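Local coordinates for protein PipY (Synechococcus elongatus, PDB 5NLC) that binds pyridoxal 5'-phosphate on a modified TIM barrel of fold type III and is probably involved in keeping the cellular supply of this cofactor in balance, at residues A31-A36 against I53-E58; W67-K72 against R79-H84; G71-N76 against E98-I103; L113-K118 against A131-E136. All blocks are in the same frame, centred on the assembly; numbering follows the deposited sequence.

Interaction 1: A31-A36 against I53-E58; sequences AAIREA and IAKQAE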
loop_
_atom_site.group_PDB
_atom_site.type_symbol
_atom_site.label_atom_id
_atom_site.label_comp_id
_atom_site.label_asym_id
_atom_site.label_seq_id
_atom_site.Cartn_x
_atom_site.Cartn_y
_atom_site.Cartn_z
ATOM N N ALA A 31 -4.759 -10.471 -19.005
ATOM C CA ALA A 31 -5.206 -9.749 -20.194
ATOM C C ALA A 31 -5.885 -8.423 -19.847
ATOM O O ALA A 31 -5.790 -7.468 -20.620
ATOM C CB ALA A 31 -6.145 -10.632 -20.969
ATOM N N ALA A 32 -6.586 -8.378 -18.705
ATOM C CA ALA A 32 -7.198 -7.168 -18.161
ATOM C C ALA A 32 -6.160 -6.166 -17.711
ATOM O O ALA A 32 -6.347 -4.975 -17.936
ATOM C CB ALA A 32 -8.105 -7.503 -16.989
ATOM N N ILE A 33 -5.081 -6.645 -17.099
ATOM C CA ILE A 33 -3.928 -5.805 -16.740
ATOM C C ILE A 33 -3.307 -5.182 -17.987
ATOM O O ILE A 33 -3.028 -3.969 -17.967
ATOM C CB ILE A 33 -2.852 -6.566 -15.915
ATOM C CG1 ILE A 33 -3.477 -6.955 -14.561
ATOM C CG2 ILE A 33 -1.593 -5.724 -15.736
ATOM C CD1 ILE A 33 -2.602 -7.888 -13.734
ATOM N N ARG A 34 -3.149 -5.940 -19.085
ATOM C CA ARG A 34 -2.681 -5.336 -20.311
ATOM C C ARG A 34 -3.607 -4.293 -20.858
ATOM O O ARG A 34 -3.131 -3.204 -21.257
ATOM C CB ARG A 34 -2.417 -6.352 -21.400
ATOM C CG ARG A 34 -1.240 -7.263 -21.099
ATOM C CD ARG A 34 -0.790 -7.983 -22.352
ATOM N NE ARG A 34 0.416 -8.777 -22.032
ATOM C CZ ARG A 34 1.644 -8.330 -21.895
ATOM N NH1 ARG A 34 1.965 -7.105 -22.157
ATOM N NH2 ARG A 34 2.588 -9.176 -21.530
ATOM N N GLU A 35 -4.925 -4.551 -20.836
ATOM C CA GLU A 35 -5.893 -3.521 -21.224
ATOM C C GLU A 35 -5.775 -2.218 -20.375
ATOM O O GLU A 35 -5.832 -1.100 -20.932
ATOM C CB GLU A 35 -7.329 -4.080 -21.280
ATOM C CG GLU A 35 -8.381 -3.160 -21.845
ATOM C CD GLU A 35 -9.780 -3.778 -21.951
ATOM O OE1 GLU A 35 -9.949 -5.048 -21.901
ATOM O OE2 GLU A 35 -10.743 -2.992 -22.081
ATOM N N ALA A 36 -5.643 -2.377 -19.059
ATOM C CA ALA A 36 -5.456 -1.252 -18.184
ATOM C C ALA A 36 -4.199 -0.502 -18.442
ATOM O O ALA A 36 -4.198 0.733 -18.424
ATOM C CB ALA A 36 -5.546 -1.662 -16.728
ATOM N N ILE A 53 2.632 -13.583 -7.956
ATOM C CA ILE A 53 3.721 -14.271 -8.672
ATOM C C ILE A 53 3.189 -14.983 -9.893
ATOM O O ILE A 53 3.736 -14.841 -11.004
ATOM C CB ILE A 53 4.417 -15.326 -7.779
ATOM C CG1 ILE A 53 5.226 -14.645 -6.691
ATOM C CG2 ILE A 53 5.351 -16.262 -8.560
ATOM C CD1 ILE A 53 5.658 -15.601 -5.600
ATOM N N ALA A 54 2.105 -15.733 -9.707
ATOM C CA ALA A 54 1.554 -16.514 -10.805
ATOM C C ALA A 54 1.278 -15.630 -12.027
ATOM O O ALA A 54 1.549 -16.009 -13.153
ATOM C CB ALA A 54 0.283 -17.238 -10.373
ATOM N N LYS A 55 0.820 -14.420 -11.787
ATOM C CA LYS A 55 0.324 -13.573 -12.846
ATOM C C LYS A 55 1.435 -12.726 -13.473
ATOM O O LYS A 55 1.292 -12.251 -14.596
ATOM C CB LYS A 55 -0.679 -12.631 -12.211
ATOM C CG LYS A 55 -1.890 -12.372 -13.036
ATOM C CD LYS A 55 -2.831 -11.464 -12.271
ATOM C CE LYS A 55 -3.657 -12.239 -11.290
ATOM N NZ LYS A 55 -4.684 -11.367 -10.677
ATOM N N GLN A 56 2.507 -12.496 -12.714
ATOM C CA GLN A 56 3.595 -11.605 -13.118
ATOM C C GLN A 56 4.437 -12.062 -14.302
ATOM O O GLN A 56 4.921 -11.205 -15.052
ATOM C CB GLN A 56 4.529 -11.329 -11.948
ATOM C CG GLN A 56 3.890 -10.453 -10.904
ATOM C CD GLN A 56 4.828 -10.163 -9.715
ATOM O OE1 GLN A 56 5.844 -10.854 -9.500
ATOM N NE2 GLN A 56 4.479 -9.157 -8.920
ATOM N N ALA A 57 4.622 -13.387 -14.483
ATOM C CA ALA A 57 5.625 -13.869 -15.461
ATOM C C ALA A 57 5.390 -13.426 -16.897
ATOM O O ALA A 57 6.323 -12.957 -17.556
ATOM C CB ALA A 57 5.800 -15.375 -15.414
ATOM N N GLU A 58 4.156 -13.473 -17.374
ATOM C CA GLU A 58 3.880 -13.013 -18.757
ATOM C C GLU A 58 3.999 -11.503 -18.980
ATOM O O GLU A 58 4.132 -11.033 -20.127
ATOM C CB GLU A 58 2.486 -13.423 -19.224
ATOM C CG GLU A 58 2.376 -14.898 -19.607
ATOM C CD GLU A 58 2.283 -15.827 -18.379
ATOM O OE1 GLU A 58 2.120 -15.335 -17.240
ATOM O OE2 GLU A 58 2.387 -17.065 -18.526
#
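Ile-33 and Lys-55 make the apolar part of this contact. CD1 of Ile-33 lies 3.9 Å from CD of Lys-55, and the two side chains cross obliquely. Ile-33 is buried. Its CG1 branch stands anti to the carbonyl carbon (chi1 -65°) and extends away from its own helix, which places CD1 against the aliphatic part of the lysine. The same methyl packs on Trp-67 of strand 66-69. Beyond CD the lysine chain bends at chi3 (-82°), which carries CE and NZ on past the isoleucine. The ammonium group forms a salt bridge with Glu-46 and a hydrogen bond to the carbonyl oxygen of His-28.

The polar part lies at the surface. Arg-34 is extended from CG to NE and reaches across to the end of segment 53-58. Its NH2 comes within 2.8 Å of the backbone O of Glu-58, which sits at the edge of the guanidinium, in its plane. NH2 also forms a salt bridge with Asp-61, and this probably does much to fix the position of the group. The Glu-58 carboxylate turns away from the arginine's helix.

The backbones stay well apart, with 9.7 Å between CA of Ile-33 and CA of Lys-55. Side chains of helix 30-38 bridge the gap, meeting one lysine chain and one backbone carbonyl. This is packing between successive outer helices, 30-38 and 49-56, of a TIM-type alpha/beta barrel.

Interaction 2: W67-K72 against R79-H84; sequences WHLLGK and RKAVEH. With PO4 (phosphate ion), chain C.
Leu-69 points from strand 66-69 at Ala-81 of helix 78-84. Its CB leaves the strand toward the helix. CG lies anti to the backbone N (chi1 174°), and from there the branch carrying CD2 goes on to the helix. CD2 ends 4.1 Å from CB of Ala-81. The alanine is small, which lets the leucine branch come up close to the helix. Ala-81 also packs on Leu-73, so the methyl group is shared by two leucines.

Two residues back along the strand, CB of Trp-67 lies 4.0 Å from the backbone O of His-84. The His-84 ring leads away from the strand, and its ND1 is hydrogen-bonded to OE1 of Gln-56.

On the outer side of the helix, Arg-79 holds a phosphate ion, probably from the crystallisation liquor. Its chain bends at chi3 (-78°) and presents one guanidinium edge to the ion. NE donates to O2 at 2.9 Å. NH2 donates to O3 at 2.6 Å, nearly straight at 172°. NH2 has a further partner in the Glu-106 carboxylate.

The helix therefore has two chemistries. Its inward side meets the strand by van der Waals packing, without directional bonds between them. Its outward side carries a positive charge able to hold an anion.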
loop_
_atom_site.group_PDB
_atom_site.type_symbol
_atom_site.label_atom_id
_atom_site.label_comp_id
_atom_site.label_asym_id
_atom_site.label_seq_id
_atom_site.Cartn_x
_atom_site.Cartn_y
_atom_site.Cartn_z
ATOM N N TRP A 67 4.337 -3.034 -8.957
ATOM C CA TRP A 67 3.532 -3.964 -8.196
ATOM C C TRP A 67 3.539 -3.622 -6.692
ATOM O O TRP A 67 4.627 -3.442 -6.082
ATOM C CB TRP A 67 4.086 -5.369 -8.329
ATOM C CG TRP A 67 3.819 -5.982 -9.709
ATOM C CD1 TRP A 67 4.687 -6.072 -10.767
ATOM C CD2 TRP A 67 2.602 -6.503 -10.151
ATOM N NE1 TRP A 67 4.061 -6.652 -11.844
ATOM C CE2 TRP A 67 2.780 -6.950 -11.481
ATOM C CE3 TRP A 67 1.346 -6.664 -9.551
ATOM C CZ2 TRP A 67 1.728 -7.571 -12.227
ATOM C CZ3 TRP A 67 0.319 -7.324 -10.313
ATOM C CH2 TRP A 67 0.510 -7.702 -11.624
ATOM N N HIS A 68 2.354 -3.649 -6.127
ATOM C CA HIS A 68 2.086 -3.269 -4.734
ATOM C C HIS A 68 1.482 -4.471 -4.027
ATOM O O HIS A 68 0.474 -5.038 -4.533
ATOM C CB HIS A 68 1.056 -2.140 -4.710
ATOM C CG HIS A 68 1.542 -0.846 -5.293
ATOM N ND1 HIS A 68 1.918 0.213 -4.509
ATOM C CD2 HIS A 68 1.729 -0.445 -6.563
ATOM C CE1 HIS A 68 2.342 1.203 -5.274
ATOM N NE2 HIS A 68 2.177 0.855 -6.531
ATOM N N LEU A 69 2.023 -4.862 -2.870
ATOM C CA LEU A 69 1.414 -5.859 -2.053
ATOM C C LEU A 69 0.581 -5.155 -1.002
ATOM O O LEU A 69 1.064 -4.334 -0.232
ATOM C CB LEU A 69 2.497 -6.776 -1.408
ATOM C CG LEU A 69 1.967 -7.774 -0.398
ATOM C CD1 LEU A 69 1.015 -8.739 -1.086
ATOM C CD2 LEU A 69 3.095 -8.565 0.217
ATOM N N LEU A 70 -0.707 -5.509 -0.958
ATOM C CA LEU A 70 -1.649 -4.804 -0.175
ATOM C C LEU A 70 -2.172 -5.563 1.042
ATOM O O LEU A 70 -2.828 -4.954 1.874
ATOM C CB LEU A 70 -2.827 -4.423 -1.067
ATOM C CG LEU A 70 -2.500 -3.536 -2.271
ATOM C CD1 LEU A 70 -3.778 -3.368 -3.099
ATOM C CD2 LEU A 70 -1.870 -2.252 -1.848
ATOM N N GLY A 71 -2.029 -6.871 1.098
ATOM C CA GLY A 71 -2.607 -7.626 2.171
ATOM C C GLY A 71 -1.538 -8.153 3.106
ATOM O O GLY A 71 -0.347 -7.877 2.940
ATOM N N LYS A 72 -1.990 -8.996 4.022
ATOM C CA LYS A 72 -1.188 -9.496 5.159
ATOM C C LYS A 72 0.015 -10.242 4.614
ATOM O O LYS A 72 -0.122 -11.046 3.731
ATOM C CB LYS A 72 -2.061 -10.444 5.979
ATOM C CG LYS A 72 -1.395 -11.319 7.036
ATOM C CD LYS A 72 -0.860 -10.478 8.181
ATOM C CE LYS A 72 -0.216 -11.408 9.239
ATOM N NZ LYS A 72 0.434 -10.646 10.329
ATOM N N ARG A 79 10.546 -13.288 1.767
ATOM C CA ARG A 79 11.524 -13.400 0.708
ATOM C C ARG A 79 10.889 -13.249 -0.669
ATOM O O ARG A 79 11.372 -12.496 -1.505
ATOM C CB ARG A 79 12.266 -14.722 0.836
ATOM C CG ARG A 79 13.403 -14.909 -0.147
ATOM C CD ARG A 79 14.139 -16.243 0.138
ATOM N NE ARG A 79 14.995 -16.011 1.275
ATOM C CZ ARG A 79 16.184 -15.395 1.230
ATOM N NH1 ARG A 79 16.756 -15.026 0.086
ATOM N NH2 ARG A 79 16.824 -15.180 2.355
ATOM N N LYS A 80 9.811 -13.998 -0.923
ATOM C CA LYS A 80 9.089 -13.838 -2.174
ATOM C C LYS A 80 8.527 -12.431 -2.358
ATOM O O LYS A 80 8.471 -11.953 -3.461
ATOM C CB LYS A 80 7.987 -14.885 -2.326
ATOM C CG LYS A 80 8.547 -16.292 -2.583
ATOM C CD LYS A 80 7.390 -17.277 -2.560
ATOM C CE LYS A 80 7.787 -18.654 -3.116
ATOM N NZ LYS A 80 6.976 -19.698 -2.430
ATOM N N ALA A 81 8.061 -11.790 -1.300
ATOM C CA ALA A 81 7.568 -10.409 -1.415
ATOM C C ALA A 81 8.666 -9.428 -1.835
ATOM O O ALA A 81 8.459 -8.595 -2.695
ATOM C CB ALA A 81 6.971 -9.976 -0.089
ATOM N N VAL A 82 9.877 -9.573 -1.257
ATOM C CA VAL A 82 10.983 -8.724 -1.660
ATOM C C VAL A 82 11.334 -8.948 -3.138
ATOM O O VAL A 82 11.641 -8.016 -3.865
ATOM C CB VAL A 82 12.185 -8.899 -0.740
ATOM C CG1 VAL A 82 13.382 -8.092 -1.240
ATOM C CG2 VAL A 82 11.840 -8.463 0.674
ATOM N N GLU A 83 11.250 -10.192 -3.573
ATOM C CA GLU A 83 11.688 -10.542 -4.912
ATOM C C GLU A 83 10.707 -10.010 -5.956
ATOM O O GLU A 83 11.162 -9.636 -7.020
ATOM C CB GLU A 83 11.853 -12.070 -5.067
ATOM C CG GLU A 83 13.107 -12.672 -4.383
ATOM C CD GLU A 83 13.148 -14.227 -4.412
ATOM O OE1 GLU A 83 12.081 -14.878 -4.496
ATOM O OE2 GLU A 83 14.259 -14.801 -4.333
ATOM N N HIS A 84 9.400 -9.960 -5.627
ATOM C CA HIS A 84 8.329 -9.727 -6.575
ATOM C C HIS A 84 7.610 -8.388 -6.464
ATOM O O HIS A 84 6.901 -8.093 -7.357
ATOM C CB HIS A 84 7.301 -10.867 -6.518
ATOM C CG HIS A 84 7.866 -12.161 -7.015
ATOM N ND1 HIS A 84 7.799 -12.540 -8.339
ATOM C CD2 HIS A 84 8.599 -13.105 -6.382
ATOM C CE1 HIS A 84 8.488 -13.670 -8.492
ATOM N NE2 HIS A 84 8.938 -14.054 -7.313
HETATM P P PO4 C . 14.512 -16.113 5.102
HETATM O O1 PO4 C . 13.982 -14.843 5.709
HETATM O O2 PO4 C . 13.708 -16.465 3.869
HETATM O O3 PO4 C . 15.964 -15.891 4.730
HETATM O O4 PO4 C . 14.435 -17.220 6.135
#

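Interaction 3: G71-N76 against E98-I103; sequences GKLQSN and ERLDRI. With PO4 (phosphate ion), chain C.
Ser-75 and Arg-99 meet through a backbone carbonyl and a guanidinium face. O of Ser-75 stands over the centre of the group, 3.4 Å from CZ. CB of Ser-75 lies 3.5 Å from NH2 of the arginine. A water accepts from NH2 at 2.8 Å and is weakly linked to OG of Ser-75. Deeper in, Leu-73 and Leu-100 touch through their CD2 methyls at 4.1 Å.

The next shell is the phosphate ion. NE of Arg-99 donates to O1 at 2.7 Å (165°), and NH1 adds a weak bond to O1 and a long one to O4. A bend at chi2 (79°) folds the Arg-99 chain, and the guanidinium turns an edge to the ion. Arg-102, one helical turn on, gives NH2 to O1 at 2.9 Å and NH1 to O3 at 3.2 Å. Both guanidinium groups thus grip O1. Arg-79 completes the cluster, and Glu-106 forms a salt bridge with Arg-102.

Farther out, Ile-88 of strand 87-91 packs on both leucines, while Leu-96 meets Leu-73 and Ser-75. The arrangement joins the loop between strand 66-69 and helix 78-84 to helix 94-107, the next helix of the barrel. Three arginines of these two adjacent helices cluster at the surface round a phosphate probably taken up from the crystallisation liquor.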
loop_
_atom_site.group_PDB
_atom_site.type_symbol
_atom_site.label_atom_id
_atom_site.label_comp_id
_atom_site.label_asym_id
_atom_site.label_seq_id
_atom_site.Cartn_x
_atom_site.Cartn_y
_atom_site.Cartn_z
ATOM N N GLY A 71 -2.029 -6.871 1.098
ATOM C CA GLY A 71 -2.607 -7.626 2.171
ATOM C C GLY A 71 -1.538 -8.153 3.106
ATOM O O GLY A 71 -0.347 -7.877 2.940
ATOM N N LYS A 72 -1.990 -8.996 4.022
ATOM C CA LYS A 72 -1.188 -9.496 5.159
ATOM C C LYS A 72 0.015 -10.242 4.614
ATOM O O LYS A 72 -0.122 -11.046 3.731
ATOM C CB LYS A 72 -2.061 -10.444 5.979
ATOM C CG LYS A 72 -1.395 -11.319 7.036
ATOM C CD LYS A 72 -0.860 -10.478 8.181
ATOM C CE LYS A 72 -0.216 -11.408 9.239
ATOM N NZ LYS A 72 0.434 -10.646 10.329
ATOM N N LEU A 73 1.180 -10.017 5.170
ATOM C CA LEU A 73 2.382 -10.678 4.679
ATOM C C LEU A 73 2.926 -11.444 5.849
ATOM O O LEU A 73 3.289 -10.846 6.856
ATOM C CB LEU A 73 3.384 -9.653 4.186
ATOM C CG LEU A 73 4.756 -10.194 3.771
ATOM C CD1 LEU A 73 4.647 -11.328 2.738
ATOM C CD2 LEU A 73 5.702 -9.110 3.284
ATOM N N GLN A 74 2.950 -12.760 5.748
ATOM C CA GLN A 74 3.567 -13.603 6.776
ATOM C C GLN A 74 5.060 -13.555 6.652
ATOM O O GLN A 74 5.581 -13.520 5.537
ATOM C CB GLN A 74 3.107 -15.063 6.612
ATOM C CG GLN A 74 1.604 -15.275 6.701
ATOM C CD GLN A 74 1.012 -14.786 8.009
ATOM O OE1 GLN A 74 1.679 -14.786 9.064
ATOM N NE2 GLN A 74 -0.258 -14.370 7.961
ATOM N N SER A 75 5.758 -13.592 7.791
ATOM C CA SER A 75 7.237 -13.482 7.797
ATOM C C SER A 75 7.968 -14.515 6.941
ATOM O O SER A 75 9.002 -14.169 6.388
ATOM C CB SER A 75 7.801 -13.453 9.228
ATOM O OG SER A 75 7.769 -12.092 9.679
ATOM N N ASN A 76 7.396 -15.723 6.751
ATOM C CA ASN A 76 7.979 -16.752 5.888
ATOM C C ASN A 76 7.745 -16.577 4.389
ATOM O O ASN A 76 8.227 -17.385 3.591
ATOM C CB ASN A 76 7.550 -18.178 6.349
ATOM C CG ASN A 76 6.053 -18.535 6.052
ATOM O OD1 ASN A 76 5.247 -17.761 5.475
ATOM N ND2 ASN A 76 5.683 -19.724 6.489
ATOM N N GLU A 98 12.162 -5.578 10.012
ATOM C CA GLU A 98 13.543 -6.130 10.154
ATOM C C GLU A 98 13.833 -7.264 9.195
ATOM O O GLU A 98 14.921 -7.334 8.567
ATOM C CB GLU A 98 13.830 -6.545 11.603
ATOM C CG GLU A 98 15.316 -6.873 11.747
ATOM C CD GLU A 98 15.843 -6.950 13.144
ATOM O OE1 GLU A 98 15.166 -7.503 14.040
ATOM O OE2 GLU A 98 17.002 -6.458 13.324
ATOM N N ARG A 99 12.872 -8.182 9.088
ATOM C CA ARG A 99 13.002 -9.346 8.225
ATOM C C ARG A 99 13.124 -8.910 6.752
ATOM O O ARG A 99 14.040 -9.356 6.034
ATOM C CB ARG A 99 11.804 -10.272 8.436
ATOM C CG ARG A 99 11.798 -11.575 7.663
ATOM C CD ARG A 99 12.671 -12.575 8.319
ATOM N NE ARG A 99 12.533 -13.909 7.769
ATOM C CZ ARG A 99 11.783 -14.886 8.273
ATOM N NH1 ARG A 99 11.789 -16.057 7.659
ATOM N NH2 ARG A 99 11.032 -14.730 9.370
ATOM N N LEU A 100 12.249 -8.007 6.297
ATOM C CA LEU A 100 12.334 -7.481 4.930
ATOM C C LEU A 100 13.712 -6.799 4.646
ATOM O O LEU A 100 14.292 -6.925 3.553
ATOM C CB LEU A 100 11.217 -6.480 4.684
ATOM C CG LEU A 100 9.776 -7.101 4.664
ATOM C CD1 LEU A 100 8.713 -5.996 4.774
ATOM C CD2 LEU A 100 9.589 -7.924 3.394
ATOM N N ASP A 101 14.169 -6.042 5.602
ATOM C CA ASP A 101 15.465 -5.352 5.492
ATOM C C ASP A 101 16.630 -6.365 5.365
ATOM O O ASP A 101 17.526 -6.176 4.547
ATOM C CB ASP A 101 15.675 -4.424 6.679
ATOM C CG ASP A 101 16.975 -3.628 6.566
ATOM O OD1 ASP A 101 16.978 -2.615 5.852
ATOM O OD2 ASP A 101 17.966 -4.037 7.187
ATOM N N ARG A 102 16.595 -7.433 6.143
ATOM C CA ARG A 102 17.642 -8.433 6.100
ATOM C C ARG A 102 17.637 -9.124 4.699
ATOM O O ARG A 102 18.663 -9.229 4.035
ATOM C CB ARG A 102 17.455 -9.454 7.197
ATOM C CG ARG A 102 18.488 -10.578 7.114
ATOM C CD ARG A 102 18.461 -11.538 8.300
ATOM N NE ARG A 102 17.241 -12.349 8.398
ATOM C CZ ARG A 102 16.842 -13.300 7.536
ATOM N NH1 ARG A 102 17.514 -13.598 6.415
ATOM N NH2 ARG A 102 15.715 -13.963 7.805
ATOM N N ILE A 103 16.452 -9.512 4.241
ATOM C CA ILE A 103 16.288 -10.153 2.953
ATOM C C ILE A 103 16.629 -9.220 1.829
ATOM O O ILE A 103 17.358 -9.624 0.901
ATOM C CB ILE A 103 14.871 -10.723 2.773
ATOM C CG1 ILE A 103 14.630 -11.874 3.781
ATOM C CG2 ILE A 103 14.688 -11.279 1.355
ATOM C CD1 ILE A 103 13.126 -12.187 3.998
HETATM P P PO4 C . 14.512 -16.113 5.102
HETATM O O1 PO4 C . 13.982 -14.843 5.709
HETATM O O2 PO4 C . 13.708 -16.465 3.869
HETATM O O3 PO4 C . 15.964 -15.891 4.730
HETATM O O4 PO4 C . 14.435 -17.220 6.135
HETATM O O HOH W 1 10.731 -12.648 11.216
#

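Interaction 4: L113-K118 against A131-E136; sequences LCLQVK and ADLRAE
Leu-133 reaches from helix 130-141 to two side chains of segment 113-118, one with each of its methyls. CD1 meets CD1 of Leu-115 at 3.5 Å. CD2 meets CG2 of Val-117 at 3.4 Å, which is tighter than usual for two carbons. The branching of Leu-133 explains this double contact. Its CG is anti to the backbone N (chi1 180°), which directs the fork toward segment 113-118. The two methyls spread over Leu-115 and Val-117, two residues apart and both directed at the helix.

The approaches differ. Leu-115 and Leu-133 cross at a slant, whereas Val-117 and Leu-133 cross at about a right angle. In Val-117 it is the branch beside the backbone N, CG2, that does the touching. Between these two residues, Gln-116 turns away from the helix.

All three touching residues are buried, and the contact is purely hydrocarbon. The backbones are 8.0 Å apart from CA of Val-117 to CA of Leu-133, a gap filled by the side chains.

The contact joins the first strand and the helix of the beta-alpha-beta unit 112-116, 130-141, 147-152. Trp-128 packs on both leucines. Leu-151 of strand 147-152 touches Leu-115 and Val-117. Helix 161-181 closes in with Phe-174 against Val-117 and Leu-178 against Leu-133.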
loop_
_atom_site.group_PDB
_atom_site.type_symbol
_atom_site.label_atom_id
_atom_site.label_comp_id
_atom_site.label_asym_id
_atom_site.label_seq_id
_atom_site.Cartn_x
_atom_site.Cartn_y
_atom_site.Cartn_z
ATOM N N LEU A 113 8.120 0.710 1.499
ATOM C CA LEU A 113 7.286 0.176 2.572
ATOM C C LEU A 113 6.376 1.247 3.085
ATOM O O LEU A 113 6.784 2.417 3.197
ATOM C CB LEU A 113 8.118 -0.344 3.715
ATOM C CG LEU A 113 9.235 -1.338 3.385
ATOM C CD1 LEU A 113 9.857 -1.777 4.682
ATOM C CD2 LEU A 113 8.772 -2.561 2.676
ATOM N N CYS A 114 5.129 0.857 3.314
ATOM C CA CYS A 114 4.287 1.555 4.250
ATOM C C CYS A 114 4.171 0.713 5.519
ATOM O O CYS A 114 4.174 -0.546 5.520
ATOM C CB CYS A 114 2.906 1.912 3.667
ATOM S SG CYS A 114 3.006 3.081 2.271
ATOM N N LEU A 115 4.091 1.425 6.623
ATOM C CA LEU A 115 3.866 0.800 7.906
ATOM C C LEU A 115 2.358 0.844 8.194
ATOM O O LEU A 115 1.757 1.933 8.267
ATOM C CB LEU A 115 4.620 1.575 8.963
ATOM C CG LEU A 115 6.114 1.727 8.683
ATOM C CD1 LEU A 115 6.739 2.560 9.804
ATOM C CD2 LEU A 115 6.768 0.378 8.647
ATOM N N GLN A 116 1.775 -0.319 8.360
ATOM C CA GLN A 116 0.360 -0.489 8.568
ATOM C C GLN A 116 0.108 -0.370 10.054
ATOM O O GLN A 116 0.534 -1.235 10.814
ATOM C CB GLN A 116 -0.087 -1.852 8.130
ATOM C CG GLN A 116 -1.606 -2.050 8.190
ATOM C CD GLN A 116 -2.054 -3.396 7.713
ATOM O OE1 GLN A 116 -1.571 -3.901 6.734
ATOM N NE2 GLN A 116 -3.120 -3.910 8.315
ATOM N N VAL A 117 -0.602 0.690 10.442
ATOM C CA VAL A 117 -0.791 1.078 11.815
ATOM C C VAL A 117 -2.253 0.869 12.184
ATOM O O VAL A 117 -3.147 1.259 11.450
ATOM C CB VAL A 117 -0.487 2.578 12.006
ATOM C CG1 VAL A 117 -0.611 2.966 13.485
ATOM C CG2 VAL A 117 0.922 2.851 11.582
ATOM N N LYS A 118 -2.469 0.330 13.375
ATOM C CA LYS A 118 -3.788 0.075 13.895
ATOM C C LYS A 118 -4.098 1.197 14.895
ATOM O O LYS A 118 -3.663 1.178 16.017
ATOM C CB LYS A 118 -3.854 -1.311 14.552
ATOM C CG LYS A 118 -5.197 -1.653 15.144
ATOM C CD LYS A 118 -5.275 -3.051 15.765
ATOM C CE LYS A 118 -5.409 -4.114 14.699
ATOM N NZ LYS A 118 -5.609 -5.454 15.346
ATOM N N ALA A 131 1.970 3.333 19.873
ATOM C CA ALA A 131 3.050 3.530 20.884
ATOM C C ALA A 131 4.327 2.749 20.563
ATOM O O ALA A 131 5.485 3.258 20.648
ATOM C CB ALA A 131 2.533 3.135 22.271
ATOM N N ASP A 132 4.120 1.495 20.140
ATOM C CA ASP A 132 5.235 0.659 19.702
ATOM C C ASP A 132 5.895 1.269 18.465
ATOM O O ASP A 132 7.111 1.342 18.401
ATOM C CB ASP A 132 4.781 -0.811 19.464
ATOM C CG ASP A 132 5.950 -1.795 19.170
ATOM O OD1 ASP A 132 7.104 -1.688 19.740
ATOM O OD2 ASP A 132 5.691 -2.739 18.342
ATOM N N LEU A 133 5.099 1.703 17.490
ATOM C CA LEU A 133 5.672 2.335 16.296
ATOM C C LEU A 133 6.516 3.565 16.677
ATOM O O LEU A 133 7.631 3.699 16.252
ATOM C CB LEU A 133 4.601 2.750 15.273
ATOM C CG LEU A 133 5.093 3.425 13.984
ATOM C CD1 LEU A 133 6.247 2.691 13.280
ATOM C CD2 LEU A 133 3.880 3.640 13.071
ATOM N N ARG A 134 6.011 4.415 17.544
ATOM C CA ARG A 134 6.789 5.603 17.932
ATOM C C ARG A 134 8.089 5.203 18.651
ATOM O O ARG A 134 9.144 5.767 18.418
ATOM C CB ARG A 134 5.950 6.495 18.858
ATOM C CG ARG A 134 6.627 7.816 19.208
ATOM C CD ARG A 134 5.814 8.538 20.308
ATOM N NE ARG A 134 4.603 9.167 19.785
ATOM C CZ ARG A 134 4.572 10.410 19.237
ATOM N NH1 ARG A 134 5.684 11.155 19.099
ATOM N NH2 ARG A 134 3.421 10.940 18.817
ATOM N N ALA A 135 8.014 4.203 19.516
ATOM C CA ALA A 135 9.173 3.746 20.240
ATOM C C ALA A 135 10.230 3.128 19.371
ATOM O O ALA A 135 11.414 3.137 19.735
ATOM C CB ALA A 135 8.791 2.745 21.317
ATOM N N GLU A 136 9.823 2.544 18.250
ATOM C CA GLU A 136 10.757 1.845 17.368
ATOM C C GLU A 136 11.271 2.694 16.246
ATOM O O GLU A 136 12.077 2.263 15.441
ATOM C CB GLU A 136 10.056 0.588 16.832
ATOM C CG GLU A 136 9.903 -0.508 17.900
ATOM C CD GLU A 136 11.151 -0.688 18.835
ATOM O OE1 GLU A 136 12.309 -0.808 18.372
ATOM O OE2 GLU A 136 10.977 -0.637 20.090
#

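Interactions 2 and 4 are buried contacts of strand with helix, each within one beta-alpha-beta unit of the same parallel sheet. Interactions 1 and 3 are only partly buried and join elements farther apart in the chain. Both pair an apolar inner contact with an arginine nearer the surface. Interactions 2 and 3 share Gly-71 and Lys-72, touch the same phosphate, and meet where Val-82 packs on Leu-100. Interactions 1 and 2 are linked through Trp-67 and His-84. Leu-100 touches Leu-113, joining interaction 3 to interaction 4. Interactions 1 and 4 lie on opposite sides of the chain's centre, 32 Å apart between their centres.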